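Local coordinates for protein SsfS6 (Streptomyces sp. SF2575, PDB 4FZR) that is a two-domain protein of the GT-B fold, related to erythromycin biosynthesis protein CIII, at residues A[215-221]-A[292-297]; A[225-231]-A[299-305]. One frame throughout, in Å; residues are numbered along the deposited sequence.

Contact 1: A[215-221]-A[292-297]; sequences DQVPSWV and FPLSAI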
ATOM      1  N   ASP A 215      -9.900   7.722   3.005  1.00 63.91           N
ATOM      2  CA  ASP A 215     -10.149   7.203   4.344  1.00 54.75           C
ATOM      3  C   ASP A 215     -10.298   8.252   5.435  1.00 58.13           C
ATOM      4  O   ASP A 215      -9.678   9.308   5.407  1.00 64.74           O
ATOM      5  CB  ASP A 215      -8.959   6.330   4.743  1.00 53.62           C
ATOM      6  CG  ASP A 215      -9.339   5.187   5.657  1.00 49.49           C
ATOM      7  OD1 ASP A 215      -9.624   5.442   6.845  1.00 54.16           O
ATOM      8  OD2 ASP A 215      -9.322   4.031   5.187  1.00 61.24           O
ATOM      9  N   GLN A 216     -11.139   7.919   6.404  1.00 56.97           N
ATOM     10  CA  GLN A 216     -11.018   8.403   7.767  1.00 51.71           C
ATOM     11  C   GLN A 216     -12.007   7.575   8.557  1.00 55.25           C
ATOM     12  O   GLN A 216     -13.190   7.897   8.608  1.00 54.89           O
ATOM     13  CB  GLN A 216     -11.333   9.886   7.917  1.00 51.91           C
ATOM     14  CG  GLN A 216     -11.462  10.262   9.375  1.00 39.94           C
ATOM     15  CD  GLN A 216     -11.368  11.747   9.628  1.00 42.59           C
ATOM     16  OE1 GLN A 216     -10.768  12.493   8.854  1.00 45.89           O
ATOM     17  NE2 GLN A 216     -11.967  12.187  10.726  1.00 40.19           N
ATOM     18  N   VAL A 217     -11.519   6.474   9.120  1.00 46.70           N
ATOM     19  CA  VAL A 217     -12.367   5.556   9.870  1.00 58.43           C
ATOM     20  C   VAL A 217     -13.333   6.379  10.711  1.00 66.65           C
ATOM     21  O   VAL A 217     -12.971   6.859  11.790  1.00 70.99           O
ATOM     22  CB  VAL A 217     -11.551   4.638  10.801  1.00 59.17           C
ATOM     23  CG1 VAL A 217     -12.451   3.567  11.402  1.00 57.44           C
ATOM     24  CG2 VAL A 217     -10.384   3.990  10.055  1.00 45.76           C
ATOM     25  N   PRO A 218     -14.571   6.548  10.219  1.00 66.34           N
ATOM     26  CA  PRO A 218     -15.490   7.529  10.808  1.00 59.97           C
ATOM     27  C   PRO A 218     -15.678   7.345  12.307  1.00 63.42           C
ATOM     28  O   PRO A 218     -15.388   6.280  12.851  1.00 64.70           O
ATOM     29  CB  PRO A 218     -16.804   7.300  10.045  1.00 63.66           C
ATOM     30  CG  PRO A 218     -16.664   5.977   9.382  1.00 65.27           C
ATOM     31  CD  PRO A 218     -15.204   5.775   9.137  1.00 63.86           C
ATOM     32  N   SER A 219     -16.156   8.397  12.961  1.00 73.80           N
ATOM     33  CA  SER A 219     -16.316   8.409  14.408  1.00 74.60           C
ATOM     34  C   SER A 219     -16.969   7.129  14.915  1.00 65.13           C
ATOM     35  O   SER A 219     -16.329   6.310  15.571  1.00 58.82           O
ATOM     36  CB  SER A 219     -17.161   9.614  14.824  1.00 77.67           C
ATOM     37  OG  SER A 219     -17.524   9.539  16.192  1.00 83.69           O
ATOM     38  N   TRP A 220     -18.249   6.971  14.592  1.00 69.28           N
ATOM     39  CA  TRP A 220     -19.080   5.889  15.122  1.00 64.51           C
ATOM     40  C   TRP A 220     -18.454   4.493  15.076  1.00 63.71           C
ATOM     41  O   TRP A 220     -18.844   3.620  15.849  1.00 60.67           O
ATOM     42  CB  TRP A 220     -20.436   5.870  14.406  1.00 61.46           C
ATOM     43  CG  TRP A 220     -20.358   6.127  12.931  1.00 61.21           C
ATOM     44  CD1 TRP A 220     -20.367   7.343  12.310  1.00 61.23           C
ATOM     45  CD2 TRP A 220     -20.268   5.147  11.889  1.00 67.29           C
ATOM     46  NE1 TRP A 220     -20.285   7.182  10.949  1.00 61.79           N
ATOM     47  CE2 TRP A 220     -20.223   5.842  10.665  1.00 61.62           C
ATOM     48  CE3 TRP A 220     -20.220   3.749  11.872  1.00 62.36           C
ATOM     49  CZ2 TRP A 220     -20.133   5.190   9.438  1.00 64.24           C
ATOM     50  CZ3 TRP A 220     -20.129   3.102  10.652  1.00 50.42           C
ATOM     51  CH2 TRP A 220     -20.086   3.824   9.452  1.00 53.73           C
ATOM     52  N   VAL A 221     -17.495   4.274  14.183  1.00 67.03           N
ATOM     53  CA  VAL A 221     -16.865   2.960  14.078  1.00 64.92           C
ATOM     54  C   VAL A 221     -16.116   2.603  15.359  1.00 70.36           C
ATOM     55  O   VAL A 221     -16.106   1.445  15.779  1.00 66.57           O
ATOM     56  CB  VAL A 221     -15.878   2.884  12.902  1.00 61.76           C
ATOM     57  CG1 VAL A 221     -15.280   1.487  12.803  1.00 65.87           C
ATOM     58  CG2 VAL A 221     -16.572   3.253  11.608  1.00 60.68           C
ATOM     59  N   PHE A 292     -17.072   4.411   2.523  1.00 83.02           N
ATOM     60  CA  PHE A 292     -16.311   4.164   3.741  1.00 79.84           C
ATOM     61  C   PHE A 292     -15.293   3.053   3.526  1.00 81.70           C
ATOM     62  O   PHE A 292     -15.478   2.191   2.663  1.00 79.21           O
ATOM     63  CB  PHE A 292     -17.253   3.785   4.884  1.00 71.95           C
ATOM     64  CG  PHE A 292     -18.223   4.869   5.249  1.00 73.92           C
ATOM     65  CD1 PHE A 292     -17.788   6.013   5.894  1.00 77.33           C
ATOM     66  CD2 PHE A 292     -19.568   4.744   4.948  1.00 80.61           C
ATOM     67  CE1 PHE A 292     -18.675   7.016   6.231  1.00 73.80           C
ATOM     68  CE2 PHE A 292     -20.461   5.745   5.282  1.00 80.34           C
ATOM     69  CZ  PHE A 292     -20.011   6.882   5.924  1.00 74.45           C
ATOM     70  N   PRO A 293     -14.205   3.070   4.311  1.00 77.94           N
ATOM     71  CA  PRO A 293     -13.272   1.941   4.264  1.00 78.51           C
ATOM     72  C   PRO A 293     -13.997   0.676   4.701  1.00 61.51           C
ATOM     73  O   PRO A 293     -14.111   0.412   5.899  1.00 57.79           O
ATOM     74  CB  PRO A 293     -12.190   2.334   5.274  1.00 74.06           C
ATOM     75  CG  PRO A 293     -12.864   3.291   6.204  1.00 69.55           C
ATOM     76  CD  PRO A 293     -13.839   4.047   5.352  1.00 71.57           C
ATOM     77  N   LEU A 294     -14.489  -0.090   3.733  1.00 51.82           N
ATOM     78  CA  LEU A 294     -15.394  -1.194   4.023  1.00 61.31           C
ATOM     79  C   LEU A 294     -14.775  -2.185   5.006  1.00 56.28           C
ATOM     80  O   LEU A 294     -15.458  -2.688   5.898  1.00 51.36           O
ATOM     81  CB  LEU A 294     -15.809  -1.906   2.734  1.00 52.63           C
ATOM     82  CG  LEU A 294     -17.089  -2.739   2.839  1.00 62.95           C
ATOM     83  CD1 LEU A 294     -18.242  -1.922   3.421  1.00 62.59           C
ATOM     84  CD2 LEU A 294     -17.475  -3.296   1.478  1.00 54.49           C
ATOM     85  N   SER A 295     -13.484  -2.460   4.838  1.00 54.13           N
ATOM     86  CA  SER A 295     -12.762  -3.366   5.731  1.00 53.74           C
ATOM     87  C   SER A 295     -12.535  -2.803   7.135  1.00 52.91           C
ATOM     88  O   SER A 295     -12.240  -3.556   8.063  1.00 54.92           O
ATOM     89  CB  SER A 295     -11.417  -3.772   5.112  1.00 48.56           C
ATOM     90  OG  SER A 295     -10.712  -2.662   4.571  1.00 48.02           O
ATOM     91  N   ALA A 296     -12.674  -1.491   7.291  1.00 57.63           N
ATOM     92  CA  ALA A 296     -12.464  -0.852   8.590  1.00 60.86           C
ATOM     93  C   ALA A 296     -13.787  -0.575   9.298  1.00 59.57           C
ATOM     94  O   ALA A 296     -13.835  -0.440  10.521  1.00 54.91           O
ATOM     95  CB  ALA A 296     -11.681   0.435   8.420  1.00 62.64           C
ATOM     96  N   ILE A 297     -14.856  -0.484   8.513  1.00 58.56           N
ATOM     97  CA  ILE A 297     -16.198  -0.247   9.038  1.00 58.30           C
ATOM     98  C   ILE A 297     -16.851  -1.568   9.437  1.00 63.45           C
ATOM     99  O   ILE A 297     -17.805  -1.596  10.213  1.00 54.78           O
ATOM    100  CB  ILE A 297     -17.085   0.444   7.979  1.00 55.28           C
ATOM    101  CG1 ILE A 297     -18.476   0.746   8.539  1.00 64.93           C
ATOM    102  CG2 ILE A 297     -17.208  -0.426   6.742  1.00 60.31           C
ATOM    103  CD1 ILE A 297     -19.459   1.192   7.486  1.00 59.37           C
TER
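W220 meets F292 and I297 where the chain enters the C-terminal Rossmann-like half of this GT-B protein: residues 215-221 lie across the start of the short helix 294-297. The indole of W220 is the side chain to follow. Its CG sits between the backbone N and the carbonyl carbon (chi1 40°), and from CB the ring system runs back toward 292-297, leading with its six-membered ring. W220 CZ2 reaches F292 CZ at 3.9 Å, lying above one face of the phenyl near its rim. The two rings form an edge-to-face pair, planes at 83° and centroids 5.4 Å apart. Next along the ring, W220 CZ3 meets I297 CG1 at 3.6 Å. At the far end, W220 CH2 presses on I297 CD1 at 3.3 Å, a tight fit, with that methyl in the plane of the indole at its edge. One indole face is packed within its own segment, by P218 CG and V221 CG2 above the rim. L287 and V268, from the neighbouring strands, also touch W220.

P218 serves both aromatics, since P218 CG also approaches F292 CD1 obliquely at 3.7 Å. Further back, V217 CG2 rests against the methyl of A296. D215 and V217 also touch the second subunit, V217 packing on L47 of that chain, so this corner belongs partly to the dimer contact.

P293 is the N-cap residue of helix 294-297; its carbonyl O takes both A296 N and I297 N. The D215 side chain crosses that of P293 at about a right angle, with D215 OD2 3.3 Å from P293 CB. No hydrogen bond joins the segments, and V221 CG1 comes to 3.3 Å from A296 O.

Contact 2: A[225-231]-A[299-305]; sequences RKQPRLC and PACDVVV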
ATOM      1  N   ARG A 225     -22.054   0.635  19.845  1.00 92.35           N
ATOM      2  CA  ARG A 225     -23.227   0.325  19.039  1.00 98.27           C
ATOM      3  C   ARG A 225     -24.414   0.105  19.970  1.00 95.58           C
ATOM      4  O   ARG A 225     -24.467  -0.889  20.694  1.00 97.62           O
ATOM      5  CB  ARG A 225     -22.994  -0.928  18.188  1.00 97.67           C
ATOM      6  CG  ARG A 225     -21.573  -1.084  17.661  1.00 91.75           C
ATOM      7  CD  ARG A 225     -21.548  -1.875  16.361  1.00 82.51           C
ATOM      8  NE  ARG A 225     -22.027  -3.251  16.521  1.00 80.02           N
ATOM      9  CZ  ARG A 225     -21.283  -4.346  16.357  1.00 77.61           C
ATOM     10  NH1 ARG A 225     -20.001  -4.266  16.016  1.00 69.75           N
ATOM     11  NH2 ARG A 225     -21.829  -5.542  16.529  1.00 70.07           N
ATOM     12  N   LYS A 226     -25.361   1.038  19.956  1.00 96.70           N
ATOM     13  CA  LYS A 226     -26.519   0.960  20.844  1.00 97.49           C
ATOM     14  C   LYS A 226     -27.650   0.097  20.276  1.00 86.78           C
ATOM     15  O   LYS A 226     -28.681  -0.084  20.924  1.00 88.47           O
ATOM     16  CB  LYS A 226     -27.043   2.364  21.169  1.00 92.26           C
ATOM     17  CG  LYS A 226     -26.541   2.923  22.495  1.00 93.97           C
ATOM     18  CD  LYS A 226     -27.011   4.354  22.710  1.00 93.12           C
ATOM     19  CE  LYS A 226     -26.885   4.782  24.166  1.00 86.35           C
ATOM     20  NZ  LYS A 226     -25.501   4.634  24.696  1.00 80.52           N
ATOM     21  N   GLN A 227     -27.455  -0.435  19.073  1.00 89.58           N
ATOM     22  CA  GLN A 227     -28.455  -1.297  18.450  1.00 82.38           C
ATOM     23  C   GLN A 227     -27.870  -2.024  17.241  1.00 74.75           C
ATOM     24  O   GLN A 227     -26.821  -1.632  16.726  1.00 79.72           O
ATOM     25  CB  GLN A 227     -29.676  -0.476  18.030  1.00 80.08           C
ATOM     26  CG  GLN A 227     -29.357   0.703  17.130  1.00 76.27           C
ATOM     27  CD  GLN A 227     -30.607   1.362  16.583  1.00 78.14           C
ATOM     28  OE1 GLN A 227     -31.665   0.736  16.495  1.00 58.93           O
ATOM     29  NE2 GLN A 227     -30.493   2.632  16.215  1.00 72.29           N
ATOM     30  N   PRO A 228     -28.545  -3.094  16.788  1.00 73.79           N
ATOM     31  CA  PRO A 228     -28.115  -3.851  15.606  1.00 70.55           C
ATOM     32  C   PRO A 228     -27.824  -2.946  14.414  1.00 64.06           C
ATOM     33  O   PRO A 228     -28.669  -2.125  14.052  1.00 58.41           O
ATOM     34  CB  PRO A 228     -29.322  -4.744  15.309  1.00 52.56           C
ATOM     35  CG  PRO A 228     -29.965  -4.946  16.629  1.00 53.06           C
ATOM     36  CD  PRO A 228     -29.759  -3.670  17.396  1.00 67.79           C
ATOM     37  N   ARG A 229     -26.645  -3.093  13.816  1.00 51.26           N
ATOM     38  CA  ARG A 229     -26.247  -2.240  12.704  1.00 50.78           C
ATOM     39  C   ARG A 229     -26.142  -3.025  11.403  1.00 46.01           C
ATOM     40  O   ARG A 229     -25.639  -4.149  11.381  1.00 45.30           O
ATOM     41  CB  ARG A 229     -24.911  -1.564  13.007  1.00 61.89           C
ATOM     42  CG  ARG A 229     -24.521  -0.503  11.987  1.00 55.04           C
ATOM     43  CD  ARG A 229     -23.459   0.434  12.519  1.00 63.28           C
ATOM     44  NE  ARG A 229     -23.730   0.854  13.890  1.00 74.94           N
ATOM     45  CZ  ARG A 229     -22.889   1.574  14.627  1.00 74.43           C
ATOM     46  NH1 ARG A 229     -21.718   1.955  14.129  1.00 61.96           N
ATOM     47  NH2 ARG A 229     -23.218   1.913  15.867  1.00 85.07           N
ATOM     48  N   LEU A 230     -26.620  -2.423  10.319  1.00 39.00           N
ATOM     49  CA  LEU A 230     -26.599  -3.073   9.017  1.00 41.34           C
ATOM     50  C   LEU A 230     -25.953  -2.175   7.972  1.00 43.72           C
ATOM     51  O   LEU A 230     -26.206  -0.970   7.928  1.00 45.48           O
ATOM     52  CB  LEU A 230     -28.021  -3.451   8.590  1.00 37.05           C
ATOM     53  CG  LEU A 230     -28.204  -4.211   7.273  1.00 33.64           C
ATOM     54  CD1 LEU A 230     -29.483  -5.046   7.327  1.00 43.74           C
ATOM     55  CD2 LEU A 230     -28.240  -3.252   6.086  1.00 30.50           C
ATOM     56  N   CYS A 231     -25.114  -2.773   7.132  1.00 35.08           N
ATOM     57  CA  CYS A 231     -24.421  -2.033   6.087  1.00 41.72           C
ATOM     58  C   CYS A 231     -24.916  -2.495   4.718  1.00 37.48           C
ATOM     59  O   CYS A 231     -25.112  -3.690   4.496  1.00 35.83           O
ATOM     60  CB  CYS A 231     -22.908  -2.221   6.221  1.00 36.52           C
ATOM     61  SG  CYS A 231     -21.971  -1.620   4.806  1.00 38.98           S
ATOM     62  N   PRO A 299     -16.127  -4.176  11.393  1.00 66.24           N
ATOM     63  CA  PRO A 299     -16.288  -4.562  12.801  1.00 55.19           C
ATOM     64  C   PRO A 299     -17.475  -3.882  13.478  1.00 62.80           C
ATOM     65  O   PRO A 299     -17.994  -4.394  14.471  1.00 69.32           O
ATOM     66  CB  PRO A 299     -14.981  -4.086  13.446  1.00 53.70           C
ATOM     67  CG  PRO A 299     -13.997  -4.033  12.329  1.00 64.34           C
ATOM     68  CD  PRO A 299     -14.784  -3.632  11.118  1.00 67.68           C
ATOM     69  N   ALA A 300     -17.899  -2.744  12.939  1.00 63.78           N
ATOM     70  CA  ALA A 300     -18.909  -1.918  13.592  1.00 67.91           C
ATOM     71  C   ALA A 300     -20.350  -2.290  13.236  1.00 58.35           C
ATOM     72  O   ALA A 300     -21.255  -1.490  13.452  1.00 69.16           O
ATOM     73  CB  ALA A 300     -18.660  -0.449  13.269  1.00 67.46           C
ATOM     74  N   CYS A 301     -20.576  -3.490  12.708  1.00 59.28           N
ATOM     75  CA  CYS A 301     -21.935  -3.884  12.334  1.00 62.58           C
ATOM     76  C   CYS A 301     -22.188  -5.390  12.404  1.00 48.23           C
ATOM     77  O   CYS A 301     -21.262  -6.188  12.542  1.00 49.71           O
ATOM     78  CB  CYS A 301     -22.283  -3.349  10.941  1.00 59.57           C
ATOM     79  SG  CYS A 301     -21.122  -3.819   9.649  1.00 73.11           S
ATOM     80  N   ASP A 302     -23.461  -5.760  12.297  1.00 45.04           N
ATOM     81  CA  ASP A 302     -23.899  -7.128  12.549  1.00 39.10           C
ATOM     82  C   ASP A 302     -24.526  -7.792  11.323  1.00 40.41           C
ATOM     83  O   ASP A 302     -24.740  -9.004  11.315  1.00 45.94           O
ATOM     84  CB  ASP A 302     -24.903  -7.132  13.703  1.00 52.20           C
ATOM     85  CG  ASP A 302     -24.441  -6.289  14.878  1.00 59.70           C
ATOM     86  OD1 ASP A 302     -23.806  -6.845  15.798  1.00 60.75           O
ATOM     87  OD2 ASP A 302     -24.707  -5.069  14.876  1.00 63.19           O
ATOM     88  N   VAL A 303     -24.832  -7.004  10.297  1.00 43.75           N
ATOM     89  CA  VAL A 303     -25.368  -7.548   9.054  1.00 37.13           C
ATOM     90  C   VAL A 303     -24.877  -6.727   7.870  1.00 31.61           C
ATOM     91  O   VAL A 303     -24.792  -5.502   7.950  1.00 33.00           O
ATOM     92  CB  VAL A 303     -26.914  -7.530   9.029  1.00 34.92           C
ATOM     93  CG1 VAL A 303     -27.433  -8.433   7.920  1.00 23.36           C
ATOM     94  CG2 VAL A 303     -27.486  -7.959  10.370  1.00 40.08           C
ATOM     95  N   VAL A 304     -24.553  -7.397   6.769  1.00 24.57           N
ATOM     96  CA  VAL A 304     -24.252  -6.693   5.531  1.00 27.73           C
ATOM     97  C   VAL A 304     -25.147  -7.213   4.408  1.00 29.25           C
ATOM     98  O   VAL A 304     -25.259  -8.419   4.193  1.00 30.36           O
ATOM     99  CB  VAL A 304     -22.764  -6.823   5.121  1.00 34.77           C
ATOM    100  CG1 VAL A 304     -22.496  -6.024   3.849  1.00 25.23           C
ATOM    101  CG2 VAL A 304     -21.847  -6.345   6.241  1.00 24.20           C
ATOM    102  N   VAL A 305     -25.798  -6.289   3.710  1.00 28.03           N
ATOM    103  CA  VAL A 305     -26.595  -6.620   2.538  1.00 32.79           C
ATOM    104  C   VAL A 305     -25.853  -6.096   1.317  1.00 35.96           C
ATOM    105  O   VAL A 305     -25.452  -4.942   1.307  1.00 33.05           O
ATOM    106  CB  VAL A 305     -27.979  -5.961   2.621  1.00 34.36           C
ATOM    107  CG1 VAL A 305     -28.806  -6.308   1.391  1.00 31.44           C
ATOM    108  CG2 VAL A 305     -28.687  -6.386   3.903  1.00 22.84           C
TER
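R225, C231 and R229 lose the most surface to 299-305, where strands 229-231 and 303-305 run parallel side by side in the middle of the Rossmann-like C-terminal sheet, their axes 27° apart. C231 is held through its backbone: its N donates to V303 O at 2.9 Å, and its O receives V305 N at 2.8 Å. Its CB packs on C301 SG and on V304 CG2. On the other side of the sheet L230 CD1 touches V303 CB and V305 CG2, and helix 358-367 lies against L230 and V305.

R229 ties in the loop just before strand 303-305. Its carbonyl O takes two donors, D302 N and V303 N, while its own N reaches D302 OD2 at 3.0 Å, nearly straight (174°) and on the anti side of the carboxylate. The side chain leaves with CG anti to the backbone N (chi1 -172°) and bends at chi3, bringing A300 O over one face of the guanidinium.

R225 comes at D302 from the opposite direction and forms a salt bridge to OD1; the modelled separation is too short for its details to be trusted. As modelled, D302 turns OD1 to R225 and OD2 to R229 N. The aliphatic part of R225 lies on R229, with R225 CD 4.1 Å above the plane of the R229 guanidinium, over its centre.

Contacts 1 and 2 are neighbours in the C-terminal domain, their centres 13 Å apart. Each chain piece passes through both: helix 219-222 leads to strand 229-231, and helix 294-297 leads to strand 303-306. They touch directly at three places. W220 CE3 lies 3.2 Å from R229 NH1, so the indole that packs on F292 in contact 1 also lies beside an arginine of contact 2. V221 CG1 comes to 3.9 Å from A300 CB, and L294 CD1 to 4.0 Å from C231 SG. The second subunit reaches contact 1, whereas contact 2 is touched by no other chain of the assembly.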